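Local coordinates for probable O-methyltransferase (Mycobacterium tuberculosis, PDB 6JCL), which catalyses the divalent-metal-dependent transfer of a methyl group from S-adenosyl-L-methionine to catechol-like compounds, giving guaiacols and S-adenosyl-L-homocysteine, at residues Pro9-Ala14 against Thr205-Lys209; Leu16-Val21 against Ala46-Lys50; Val21-Leu27 against Ile76-Arg80; Gly131-Leu135 against Arg154-Arg158. One frame throughout, in Å; residues are numbered along the deposited sequence. Where two conformers were deposited one is given.

Interaction 1. Residues Pro9-Ala14 against Thr205-Lys209; sequences PPDVDA and TVGRK
Asp13 and Arg208 supply the main polar tie: Arg208 N donates to Asp13 OD2 at 2.9 Å, nearly straight at 168°, so a helix carboxylate receives the backbone NH of Arg208. Asp13 OD1 accepts from Gln204 NE2 of the second subunit. The Arg208 side chain is extended through chi2 and then bends at chi3 (-21°), bringing its guanidinium back over the helix; its NH1 lies 4.2 Å from Asp13 OD2, a proximity of charges alone, and its salt bridge goes to Asp17 one turn on. Water 1 accepts from Arg208 NH1 at 3.1 Å and donates weakly to Asp13 OD2 at 3.3 Å. Gly207 has phi/psi 152/-149, where a CB would be jammed against the preceding carbonyl O and would clash with Asp13 OD2. Packing follows: Pro9 CB sits 3.4 Å from Gly207 N and 3.9 Å from Val206 CB, while Pro10 CG rests 3.6 Å from Gly207 O. In register, Pro9 CA lies 4.3 Å from Gly207 CA and Pro10 CA 4.2 Å from Arg208 CA. Residues 9-14 form regular helix, with Asp13 N bonded to Pro9 O (2.9 Å). The contact joins the start of helix 9-21 to the C-terminal part of strand 198-206, whose Thr205 and Val206 pair antiparallel with a strand of the second subunit, carrying the sheet across the homodimer interface; helix 46-58 touches Asp13 through Gln47.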
loop_
_atom_site.group_PDB
_atom_site.type_symbol
_atom_site.label_atom_id
_atom_site.label_comp_id
_atom_site.label_asym_id
_atom_site.label_seq_id
_atom_site.Cartn_x
_atom_site.Cartn_y
_atom_site.Cartn_z
ATOM N N PRO A 9 -14.297 8.403 9.357
ATOM C CA PRO A 9 -13.345 7.326 9.008
ATOM C C PRO A 9 -13.350 6.204 10.034
ATOM O O PRO A 9 -13.254 5.031 9.649
ATOM C CB PRO A 9 -11.989 8.051 8.925
ATOM C CG PRO A 9 -12.409 9.489 8.499
ATOM C CD PRO A 9 -13.675 9.744 9.296
ATOM N N PRO A 10 -13.467 6.481 11.349
ATOM C CA PRO A 10 -13.596 5.336 12.278
ATOM C C PRO A 10 -14.780 4.428 11.981
ATOM O O PRO A 10 -14.628 3.193 12.022
ATOM C CB PRO A 10 -13.737 6.011 13.653
ATOM C CG PRO A 10 -12.909 7.263 13.495
ATOM C CD PRO A 10 -13.238 7.741 12.090
ATOM N N ASP A 11 -15.947 5.002 11.656
ATOM C CA ASP A 11 -17.112 4.194 11.286
ATOM C C ASP A 11 -16.822 3.340 10.061
ATOM O O ASP A 11 -17.222 2.172 9.997
ATOM C CB ASP A 11 -18.319 5.074 10.957
ATOM C CG ASP A 11 -18.839 5.866 12.142
ATOM O OD1 ASP A 11 -18.802 5.362 13.278
ATOM O OD2 ASP A 11 -19.273 7.013 11.914
ATOM N N VAL A 12 -16.173 3.931 9.059
ATOM C CA VAL A 12 -15.837 3.188 7.851
ATOM C C VAL A 12 -14.873 2.052 8.178
ATOM O O VAL A 12 -15.047 0.926 7.702
ATOM C CB VAL A 12 -15.269 4.134 6.786
ATOM C CG1 VAL A 12 -14.717 3.323 5.602
ATOM C CG2 VAL A 12 -16.373 5.078 6.323
ATOM N N ASP A 13 -13.884 2.308 9.037
ATOM C CA ASP A 13 -12.953 1.241 9.411
ATOM C C ASP A 13 -13.663 0.099 10.120
ATOM O O ASP A 13 -13.279 -1.064 9.964
ATOM C CB ASP A 13 -11.836 1.755 10.315
ATOM C CG ASP A 13 -10.494 1.922 9.583
ATOM O OD1 ASP A 13 -10.434 1.835 8.330
ATOM O OD2 ASP A 13 -9.483 2.141 10.279
ATOM N N ALA A 14 -14.665 0.405 10.949
ATOM C CA ALA A 14 -15.398 -0.673 11.601
ATOM C C ALA A 14 -16.080 -1.565 10.571
ATOM O O ALA A 14 -16.065 -2.797 10.702
ATOM C CB ALA A 14 -16.414 -0.107 12.589
ATOM N N THR A 205 -3.375 8.567 5.259
ATOM C CA THR A 205 -4.466 7.656 5.596
ATOM C C THR A 205 -5.363 8.274 6.651
ATOM O O THR A 205 -4.959 9.171 7.399
ATOM C CB THR A 205 -3.964 6.300 6.111
ATOM O OG1 THR A 205 -3.222 6.466 7.329
ATOM C CG2 THR A 205 -3.084 5.621 5.043
ATOM N N VAL A 206 -6.595 7.784 6.695
ATOM C CA VAL A 206 -7.502 8.062 7.800
ATOM C C VAL A 206 -8.126 6.733 8.202
ATOM O O VAL A 206 -7.961 5.711 7.528
ATOM C CB VAL A 206 -8.591 9.102 7.449
ATOM C CG1 VAL A 206 -7.960 10.513 7.314
ATOM C CG2 VAL A 206 -9.332 8.711 6.159
ATOM N N GLY A 207 -8.840 6.756 9.306
ATOM C CA GLY A 207 -9.479 5.550 9.814
ATOM C C GLY A 207 -9.621 5.638 11.325
ATOM O O GLY A 207 -9.760 6.723 11.880
ATOM N N ARG A 208 -9.558 4.466 11.962
ATOM C CA ARG A 208 -9.701 4.403 13.415
ATOM C C ARG A 208 -8.683 5.291 14.117
ATOM O O ARG A 208 -8.987 5.895 15.154
ATOM C CB ARG A 208 -9.552 2.955 13.881
ATOM C CG ARG A 208 -9.901 2.717 15.343
ATOM C CD ARG A 208 -9.901 1.218 15.616
ATOM N NE ARG A 208 -10.071 0.495 14.360
ATOM C CZ ARG A 208 -11.209 -0.056 13.957
ATOM N NH1 ARG A 208 -11.258 -0.659 12.791
ATOM N NH2 ARG A 208 -12.302 0.014 14.708
ATOM N N LYS A 209 -7.468 5.380 13.576
ATOM C CA LYS A 209 -6.383 6.066 14.264
ATOM C C LYS A 209 -6.234 7.534 13.870
ATOM O O LYS A 209 -5.306 8.196 14.348
ATOM C CB LYS A 209 -5.066 5.308 14.031
ATOM C CG LYS A 209 -5.139 3.858 14.546
ATOM C CD LYS A 209 -3.814 3.128 14.311
ATOM C CE LYS A 209 -2.705 3.800 15.081
ATOM N NZ LYS A 209 -1.429 2.974 15.043
HETATM O O HOH W 1 -8.910 -1.042 10.778
#

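Interaction 2. Residues Leu16-Val21 against Ala46-Lys50; sequences LDSTLV and AQQGK
Two helices of the N-terminal part of this methyltransferase pack with a single knob-into-hole, Gln47: segments 16-21 and 46-50 have N-to-C directions 35° apart, roughly the same sense, their closest axis approach 10.4 Å, with Asp17 CA and Ala46 CA 6.5 Å apart. The first helix widens into a pi-type turn at 17-21. Ala46 opens the second segment, its CB 3.5 Å from Asp17 OD1 and 4.3 Å from Val21 CG2; water 2 accepts from Ala46 N (2.9 Å) and donates to Asp17 OD2 (3.0 Å), an oxygen also salt-bridged to Arg208. Gln47, chi1 and chi2 both m, enters the hole among Leu16, Asp17, Leu20 and Val21, and its NE2 donates to Asp17 OD1 at 2.9 Å. Water 1 joins the same OD1 of Asp17 (2.8 Å) to Gln47 N (3.1 Å). Leu16, Leu20 and Val21 give the hole apolar walls, Leu16 CB lying 3.6 Å from Gln47 CD and Leu20 CD1 3.6 Å from Gln47 OE1, which accepts from Ala202 N of the second subunit. One turn later Lys50 CD lies 4.0 Å from Val21 CG2. Its amine is salt-bridged to Asp199 of the second subunit, while Lys50 NZ donates to Leu20 O at 2.9 Å.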
loop_
_atom_site.group_PDB
_atom_site.type_symbol
_atom_site.label_atom_id
_atom_site.label_comp_id
_atom_site.label_asym_id
_atom_site.label_seq_id
_atom_site.Cartn_x
_atom_site.Cartn_y
_atom_site.Cartn_z
ATOM N N LEU A 16 -15.060 -1.940 7.404
ATOM C CA LEU A 16 -13.999 -2.653 6.706
ATOM C C LEU A 16 -13.484 -3.810 7.553
ATOM O O LEU A 16 -13.216 -4.896 7.027
ATOM C CB LEU A 16 -12.860 -1.686 6.355
ATOM C CG LEU A 16 -13.170 -0.523 5.398
ATOM C CD1 LEU A 16 -11.940 0.339 5.202
ATOM C CD2 LEU A 16 -13.652 -1.043 4.062
ATOM N N ASP A 17 -13.342 -3.598 8.865
ATOM C CA ASP A 17 -12.911 -4.682 9.746
ATOM C C ASP A 17 -13.891 -5.849 9.684
ATOM O O ASP A 17 -13.490 -7.004 9.494
ATOM C CB ASP A 17 -12.769 -4.177 11.186
ATOM C CG ASP A 17 -11.561 -3.289 11.386
ATOM O OD1 ASP A 17 -10.746 -3.121 10.453
ATOM O OD2 ASP A 17 -11.409 -2.748 12.510
ATOM N N SER A 18 -15.191 -5.554 9.797
ATOM C CA SER A 18 -16.205 -6.601 9.807
ATOM C C SER A 18 -16.312 -7.306 8.461
ATOM O O SER A 18 -16.662 -8.492 8.405
ATOM C CB SER A 18 -17.558 -6.004 10.196
ATOM O OG SER A 18 -18.625 -6.832 9.773
ATOM N N THR A 19 -16.010 -6.604 7.373
ATOM C CA THR A 19 -16.228 -7.133 6.040
ATOM C C THR A 19 -15.021 -7.895 5.500
ATOM O O THR A 19 -15.194 -8.911 4.810
ATOM C CB THR A 19 -16.601 -5.967 5.127
ATOM O OG1 THR A 19 -17.822 -5.377 5.612
ATOM C CG2 THR A 19 -16.788 -6.443 3.701
ATOM N N LEU A 20 -13.807 -7.419 5.792
ATOM C CA LEU A 20 -12.592 -7.941 5.179
ATOM C C LEU A 20 -11.715 -8.737 6.128
ATOM O O LEU A 20 -10.882 -9.516 5.658
ATOM C CB LEU A 20 -11.759 -6.791 4.592
ATOM C CG LEU A 20 -12.446 -5.948 3.519
ATOM C CD1 LEU A 20 -11.489 -4.859 3.068
ATOM C CD2 LEU A 20 -12.887 -6.799 2.346
ATOM N N VAL A 21 -11.847 -8.546 7.431
ATOM C CA VAL A 21 -11.071 -9.285 8.420
ATOM C C VAL A 21 -11.954 -10.260 9.197
ATOM O O VAL A 21 -11.644 -11.452 9.297
ATOM C CB VAL A 21 -10.328 -8.322 9.370
ATOM C CG1 VAL A 21 -9.551 -9.113 10.444
ATOM C CG2 VAL A 21 -9.365 -7.431 8.579
ATOM N N ALA A 46 -6.558 -2.966 12.173
ATOM C CA ALA A 46 -6.658 -4.243 11.466
ATOM C C ALA A 46 -6.424 -4.077 9.964
ATOM O O ALA A 46 -5.769 -4.918 9.343
ATOM C CB ALA A 46 -8.015 -4.900 11.735
ATOM N N GLN A 47 -6.965 -3.013 9.347
ATOM C CA GLN A 47 -6.726 -2.834 7.909
ATOM C C GLN A 47 -5.244 -2.584 7.619
ATOM O O GLN A 47 -4.701 -3.061 6.603
ATOM C CB GLN A 47 -7.571 -1.674 7.357
ATOM C CG GLN A 47 -9.115 -1.865 7.453
ATOM C CD GLN A 47 -9.605 -3.189 6.878
ATOM O OE1 GLN A 47 -9.465 -3.459 5.681
ATOM N NE2 GLN A 47 -10.203 -4.022 7.732
ATOM N N GLN A 48 -4.587 -1.813 8.490
ATOM C CA GLN A 48 -3.166 -1.534 8.338
ATOM C C GLN A 48 -2.335 -2.793 8.522
ATOM O O GLN A 48 -1.388 -3.043 7.764
ATOM C CB GLN A 48 -2.735 -0.472 9.348
ATOM C CG GLN A 48 -3.351 0.875 9.116
ATOM C CD GLN A 48 -3.069 1.832 10.269
ATOM O OE1 GLN A 48 -2.691 1.409 11.360
ATOM N NE2 GLN A 48 -3.263 3.124 10.028
ATOM N N GLY A 49 -2.645 -3.568 9.557
ATOM C CA GLY A 49 -1.926 -4.812 9.763
ATOM C C GLY A 49 -2.126 -5.773 8.609
ATOM O O GLY A 49 -1.169 -6.358 8.100
ATOM N N LYS A 50 -3.364 -5.900 8.135
ATOM C CA LYS A 50 -3.598 -6.776 7.001
ATOM C C LYS A 50 -2.824 -6.308 5.776
ATOM O O LYS A 50 -2.321 -7.133 5.007
ATOM C CB LYS A 50 -5.087 -6.854 6.696
ATOM C CG LYS A 50 -5.398 -7.891 5.598
ATOM C CD LYS A 50 -6.559 -8.744 6.038
ATOM C CE LYS A 50 -6.718 -9.944 5.146
ATOM N NZ LYS A 50 -8.136 -10.265 4.979
HETATM O O HOH W 1 -8.910 -1.042 10.778
HETATM O O HOH W 2 -8.771 -2.346 13.931
#

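Interaction 3. Residues Val21-Leu27 against Ile76-Arg80; sequences VGDDPAL and IWLAR
A salt bridge above a small apolar patch fastens the turn between helices 9-21 and 25-36 to helix 73-82 through Ile76, Trp77 and Arg80. Asp24 N-caps helix 25-36: its OD1 accepts from Leu27 N at 3.2 Å. The same carboxylate meets the guanidinium of Arg80 near its plane, with Arg80 NH2 to Asp24 OD2 at 2.8 Å, Arg80 NH1 to Asp24 OD1 at 3.0 Å and a weak third bond from Arg80 NH1 to Asp24 OD2 at 3.2 Å. Arg80 reaches this far because it is m at chi1 and extended beyond. Gly22, two residues before Asp24, leaves helix 9-21 with phi +77°. Helix 73-82 follows strand 63-67 in the Rossmann-like SAM-binding fold, and its Trp77 side chain lies about 4 Å from that of Val44, inferred to bind S-adenosyl-L-methionine, and about 7 Å from the bound S-adenosyl-L-homocysteine. Beneath the salt bridge, Leu27 (m, t) is wedged between residues 76 and 80: its CD1 is 3.3 Å from Trp77 CZ2 and 3.4 Å from Arg80 NH2, its CD2 3.9 Å from Ile76 CG2. Val21 CG1 approaches the indole edge, 4.2 Å from Trp77 CH2. The nearest CA atoms, of Leu27 and Ile76, are 8.2 Å apart.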
loop_
_atom_site.group_PDB
_atom_site.type_symbol
_atom_site.label_atom_id
_atom_site.label_comp_id
_atom_site.label_asym_id
_atom_site.label_seq_id
_atom_site.Cartn_x
_atom_site.Cartn_y
_atom_site.Cartn_z
ATOM N N VAL A 21 -11.847 -8.546 7.431
ATOM C CA VAL A 21 -11.071 -9.285 8.420
ATOM C C VAL A 21 -11.954 -10.260 9.197
ATOM O O VAL A 21 -11.644 -11.452 9.297
ATOM C CB VAL A 21 -10.328 -8.322 9.370
ATOM C CG1 VAL A 21 -9.551 -9.113 10.444
ATOM C CG2 VAL A 21 -9.365 -7.431 8.579
ATOM N N GLY A 22 -13.082 -9.776 9.724
ATOM C CA GLY A 22 -13.984 -10.632 10.486
ATOM C C GLY A 22 -13.471 -10.893 11.892
ATOM O O GLY A 22 -12.603 -10.192 12.411
ATOM N N ASP A 23 -14.038 -11.913 12.527
ATOM C CA ASP A 23 -13.577 -12.282 13.860
ATOM C C ASP A 23 -12.190 -12.907 13.772
ATOM O O ASP A 23 -11.946 -13.797 12.958
ATOM C CB ASP A 23 -14.556 -13.243 14.532
ATOM C CG ASP A 23 -15.994 -12.884 14.261
ATOM O OD1 ASP A 23 -16.450 -11.849 14.792
ATOM O OD2 ASP A 23 -16.678 -13.636 13.535
ATOM N N ASP A 24 -11.276 -12.420 14.599
ATOM C CA ASP A 24 -9.895 -12.898 14.638
ATOM C C ASP A 24 -9.541 -13.096 16.104
ATOM O O ASP A 24 -9.043 -12.174 16.762
ATOM C CB ASP A 24 -8.947 -11.916 13.957
ATOM C CG ASP A 24 -7.574 -12.521 13.695
ATOM O OD1 ASP A 24 -7.075 -13.286 14.557
ATOM O OD2 ASP A 24 -7.009 -12.245 12.612
ATOM N N PRO A 25 -9.823 -14.278 16.652
ATOM C CA PRO A 25 -9.598 -14.501 18.093
ATOM C C PRO A 25 -8.143 -14.385 18.495
ATOM O O PRO A 25 -7.862 -14.053 19.654
ATOM C CB PRO A 25 -10.156 -15.913 18.330
ATOM C CG PRO A 25 -10.264 -16.526 16.976
ATOM C CD PRO A 25 -10.402 -15.448 15.975
ATOM N N ALA A 26 -7.198 -14.672 17.595
ATOM C CA ALA A 26 -5.791 -14.482 17.955
ATOM C C ALA A 26 -5.479 -13.006 18.184
ATOM O O ALA A 26 -4.806 -12.645 19.161
ATOM C CB ALA A 26 -4.882 -15.051 16.863
ATOM N N LEU A 27 -5.985 -12.136 17.321
ATOM C CA LEU A 27 -5.750 -10.714 17.535
ATOM C C LEU A 27 -6.610 -10.162 18.665
ATOM O O LEU A 27 -6.155 -9.269 19.390
ATOM C CB LEU A 27 -6.005 -9.947 16.246
ATOM C CG LEU A 27 -5.014 -10.324 15.143
ATOM C CD1 LEU A 27 -5.482 -9.711 13.863
ATOM C CD2 LEU A 27 -3.587 -9.888 15.460
ATOM N N ILE A 76 2.414 -10.111 14.314
ATOM C CA ILE A 76 1.575 -11.247 13.959
ATOM C C ILE A 76 1.192 -11.177 12.486
ATOM O O ILE A 76 1.274 -12.173 11.759
ATOM C CB ILE A 76 0.323 -11.291 14.862
ATOM C CG1 ILE A 76 0.694 -11.753 16.283
ATOM C CG2 ILE A 76 -0.738 -12.204 14.253
ATOM C CD1 ILE A 76 -0.413 -11.486 17.349
ATOM N N TRP A 77 0.765 -9.994 12.028
ATOM C CA TRP A 77 0.386 -9.811 10.629
ATOM C C TRP A 77 1.566 -10.047 9.691
ATOM O O TRP A 77 1.422 -10.692 8.642
ATOM C CB TRP A 77 -0.158 -8.399 10.441
ATOM C CG TRP A 77 -1.570 -8.175 10.936
ATOM C CD1 TRP A 77 -1.961 -7.367 11.974
ATOM C CD2 TRP A 77 -2.777 -8.724 10.377
ATOM N NE1 TRP A 77 -3.343 -7.377 12.086
ATOM C CE2 TRP A 77 -3.862 -8.185 11.109
ATOM C CE3 TRP A 77 -3.044 -9.596 9.313
ATOM C CZ2 TRP A 77 -5.194 -8.508 10.825
ATOM C CZ3 TRP A 77 -4.378 -9.929 9.034
ATOM C CH2 TRP A 77 -5.433 -9.387 9.798
ATOM N N LEU A 78 2.744 -9.536 10.048
ATOM C CA LEU A 78 3.916 -9.774 9.209
ATOM C C LEU A 78 4.240 -11.258 9.149
ATOM O O LEU A 78 4.530 -11.796 8.072
ATOM C CB LEU A 78 5.116 -8.994 9.748
ATOM C CG LEU A 78 5.009 -7.497 9.500
ATOM C CD1 LEU A 78 6.062 -6.756 10.336
ATOM C CD2 LEU A 78 5.172 -7.215 8.010
ATOM N N ALA A 79 4.137 -11.950 10.291
ATOM C CA ALA A 79 4.459 -13.376 10.330
ATOM C C ALA A 79 3.449 -14.182 9.531
ATOM O O ALA A 79 3.808 -15.156 8.867
ATOM C CB ALA A 79 4.522 -13.872 11.771
ATOM N N ARG A 80 2.185 -13.767 9.566
ATOM C CA ARG A 80 1.179 -14.404 8.730
ATOM C C ARG A 80 1.526 -14.267 7.258
ATOM O O ARG A 80 1.384 -15.228 6.484
ATOM C CB ARG A 80 -0.183 -13.777 9.020
ATOM C CG ARG A 80 -0.804 -14.258 10.317
ATOM C CD ARG A 80 -2.007 -13.373 10.650
ATOM N NE ARG A 80 -2.764 -13.935 11.756
ATOM C CZ ARG A 80 -3.852 -13.384 12.283
ATOM N NH1 ARG A 80 -4.470 -13.995 13.287
ATOM N NH2 ARG A 80 -4.315 -12.223 11.815
#

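Interaction 4. Residues Gly131-Leu135 against Arg154-Arg158; sequences GPFDL and RLARR
Arg157, Phe133 and Leu155 carry most of this contact, a parallel bridge in which Phe133 lies beside Ala156, their CA atoms 4.4 Å apart. Phe133 bonds to both neighbours of Ala156: Phe133 N donates to Leu155 O at 3.0 Å (168°), and Phe133 O accepts from Arg157 N at 2.9 Å (166°). CA-H...O contacts flank these bonds, Pro132 CA to Leu155 O and Ala156 CA to Phe133 O, each 3.4 Å. The Phe133 ring (chi1 m) packs on Leu155, with Phe133 CD2 4.0 Å from Leu155 CB, and continues onto Arg63 and Leu65 of strand 63-67. Leu155 ends helix 145-155; Ala156 then leaves helical geometry at phi/psi -101/158. Arg157, chi1 p, chi2 and chi3 t, turns its guanidinium at chi4 (86°) over Asp134, where Arg157 NE makes a salt bridge to Asp134 OD1 at 2.7 Å and one guanidinium face overlies Asp134 O. Arg157 NH1 donates to Arg158 O at 3.0 Å. Asp134 OD2 accepts from Arg62 N and Arg63 N, so Asp134 joins Arg157 to the start of strand 63-67. Pro132, after a cis peptide bond, brings its CB within 3.9 Å of Arg157 N. The pairing ties the start of strand 133-138 to the short strand 156-157 just after helix 145-155; the chain then enters strand 160-165, parallel beside 133-138 in the sheet, a beta-alpha-beta crossover of the Rossmann-like methyltransferase fold.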
loop_
_atom_site.group_PDB
_atom_site.type_symbol
_atom_site.label_atom_id
_atom_site.label_comp_id
_atom_site.label_asym_id
_atom_site.label_seq_id
_atom_site.Cartn_x
_atom_site.Cartn_y
_atom_site.Cartn_z
ATOM N N GLY A 131 19.507 -11.720 8.080
ATOM C CA GLY A 131 19.303 -11.175 6.754
ATOM C C GLY A 131 19.959 -11.982 5.643
ATOM O O GLY A 131 20.518 -13.063 5.880
ATOM N N PRO A 132 19.892 -11.477 4.385
ATOM C CA PRO A 132 19.308 -10.169 4.040
ATOM C C PRO A 132 17.792 -10.156 4.110
ATOM O O PRO A 132 17.114 -11.147 3.780
ATOM C CB PRO A 132 19.780 -9.929 2.601
ATOM C CG PRO A 132 20.066 -11.302 2.050
ATOM C CD PRO A 132 20.498 -12.148 3.216
ATOM N N PHE A 133 17.250 -9.013 4.522
ATOM C CA PHE A 133 15.816 -8.887 4.713
ATOM C C PHE A 133 15.117 -8.483 3.420
ATOM O O PHE A 133 15.656 -7.716 2.617
ATOM C CB PHE A 133 15.527 -7.878 5.832
ATOM C CG PHE A 133 15.981 -8.356 7.176
ATOM C CD1 PHE A 133 15.251 -9.312 7.868
ATOM C CD2 PHE A 133 17.165 -7.877 7.739
ATOM C CE1 PHE A 133 15.681 -9.772 9.105
ATOM C CE2 PHE A 133 17.597 -8.340 8.967
ATOM C CZ PHE A 133 16.868 -9.293 9.646
ATOM N N ASP A 134 13.914 -9.013 3.231
ATOM C CA ASP A 134 13.035 -8.703 2.107
ATOM C C ASP A 134 12.106 -7.536 2.407
ATOM O O ASP A 134 11.652 -6.851 1.482
ATOM C CB ASP A 134 12.185 -9.930 1.747
ATOM C CG ASP A 134 13.032 -11.162 1.460
ATOM O OD1 ASP A 134 13.928 -11.072 0.587
ATOM O OD2 ASP A 134 12.811 -12.220 2.097
ATOM N N LEU A 135 11.801 -7.312 3.682
ATOM C CA LEU A 135 10.811 -6.332 4.094
ATOM C C LEU A 135 11.218 -5.801 5.455
ATOM O O LEU A 135 11.577 -6.588 6.336
ATOM C CB LEU A 135 9.425 -6.990 4.143
ATOM C CG LEU A 135 8.274 -6.210 4.775
ATOM C CD1 LEU A 135 8.085 -4.922 4.043
ATOM C CD2 LEU A 135 7.013 -7.073 4.681
ATOM N N ARG A 154 21.349 -1.189 4.669
ATOM C CA ARG A 154 22.520 -2.050 4.807
ATOM C C ARG A 154 22.131 -3.521 4.947
ATOM O O ARG A 154 22.822 -4.405 4.425
ATOM C CB ARG A 154 23.366 -1.588 5.998
ATOM C CG ARG A 154 24.510 -2.536 6.337
ATOM C CD ARG A 154 25.405 -1.973 7.433
ATOM N NE ARG A 154 26.629 -2.756 7.582
ATOM C CZ ARG A 154 27.662 -2.391 8.337
ATOM N NH1 ARG A 154 27.616 -1.252 9.015
ATOM N NH2 ARG A 154 28.738 -3.165 8.416
ATOM N N LEU A 155 21.024 -3.808 5.624
ATOM C CA LEU A 155 20.667 -5.187 5.949
ATOM C C LEU A 155 19.659 -5.799 4.978
ATOM O O LEU A 155 19.296 -6.968 5.138
ATOM C CB LEU A 155 20.110 -5.264 7.377
ATOM C CG LEU A 155 21.038 -4.838 8.523
ATOM C CD1 LEU A 155 20.328 -4.939 9.865
ATOM C CD2 LEU A 155 22.309 -5.664 8.536
ATOM N N ALA A 156 19.207 -5.055 3.975
ATOM C CA ALA A 156 18.168 -5.530 3.069
ATOM C C ALA A 156 18.767 -6.021 1.758
ATOM O O ALA A 156 19.880 -5.655 1.379
ATOM C CB ALA A 156 17.166 -4.420 2.769
ATOM N N ARG A 157 18.004 -6.868 1.064
ATOM C CA ARG A 157 18.406 -7.217 -0.286
ATOM C C ARG A 157 18.031 -6.074 -1.221
ATOM O O ARG A 157 17.201 -5.220 -0.895
ATOM C CB ARG A 157 17.724 -8.505 -0.753
ATOM C CG ARG A 157 16.205 -8.350 -0.888
ATOM C CD ARG A 157 15.638 -9.474 -1.769
ATOM N NE ARG A 157 14.183 -9.550 -1.663
ATOM C CZ ARG A 157 13.335 -8.823 -2.385
ATOM N NH1 ARG A 157 13.779 -7.958 -3.289
ATOM N NH2 ARG A 157 12.032 -8.974 -2.207
ATOM N N ARG A 158 18.667 -6.051 -2.389
ATOM C CA ARG A 158 18.226 -5.132 -3.425
ATOM C C ARG A 158 16.779 -5.434 -3.787
ATOM O O ARG A 158 16.403 -6.596 -3.960
ATOM C CB ARG A 158 19.117 -5.250 -4.659
ATOM C CG ARG A 158 18.802 -4.222 -5.727
ATOM C CD ARG A 158 19.919 -4.138 -6.754
ATOM N NE ARG A 158 20.061 -5.391 -7.498
ATOM C CZ ARG A 158 19.369 -5.692 -8.592
ATOM N NH1 ARG A 158 18.488 -4.830 -9.083
ATOM N NH2 ARG A 158 19.559 -6.856 -9.199
#

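Interactions 1, 2 and 3 form a chain of contacts along the N-terminal helices. Interactions 1 and 2, centres about 10 Å apart, share helix 9-21, meet through Asp17 and Arg208, hold water 1 in common, and both touch the second subunit. Interaction 3, its centre about 9 Å from that of interaction 2, shares Val21 with it, and their segments alternate along the sequence. Interaction 4, about 32 Å between centres from interaction 1, lies where strand 133-138 meets the end of helix 145-155, and touches interaction 3 through Leu135 and Leu78; interaction 1 reaches the same sheet at its outermost strand, 198-206. Interaction 1 joins parts near the two chain ends, the other three lying between them in sequence.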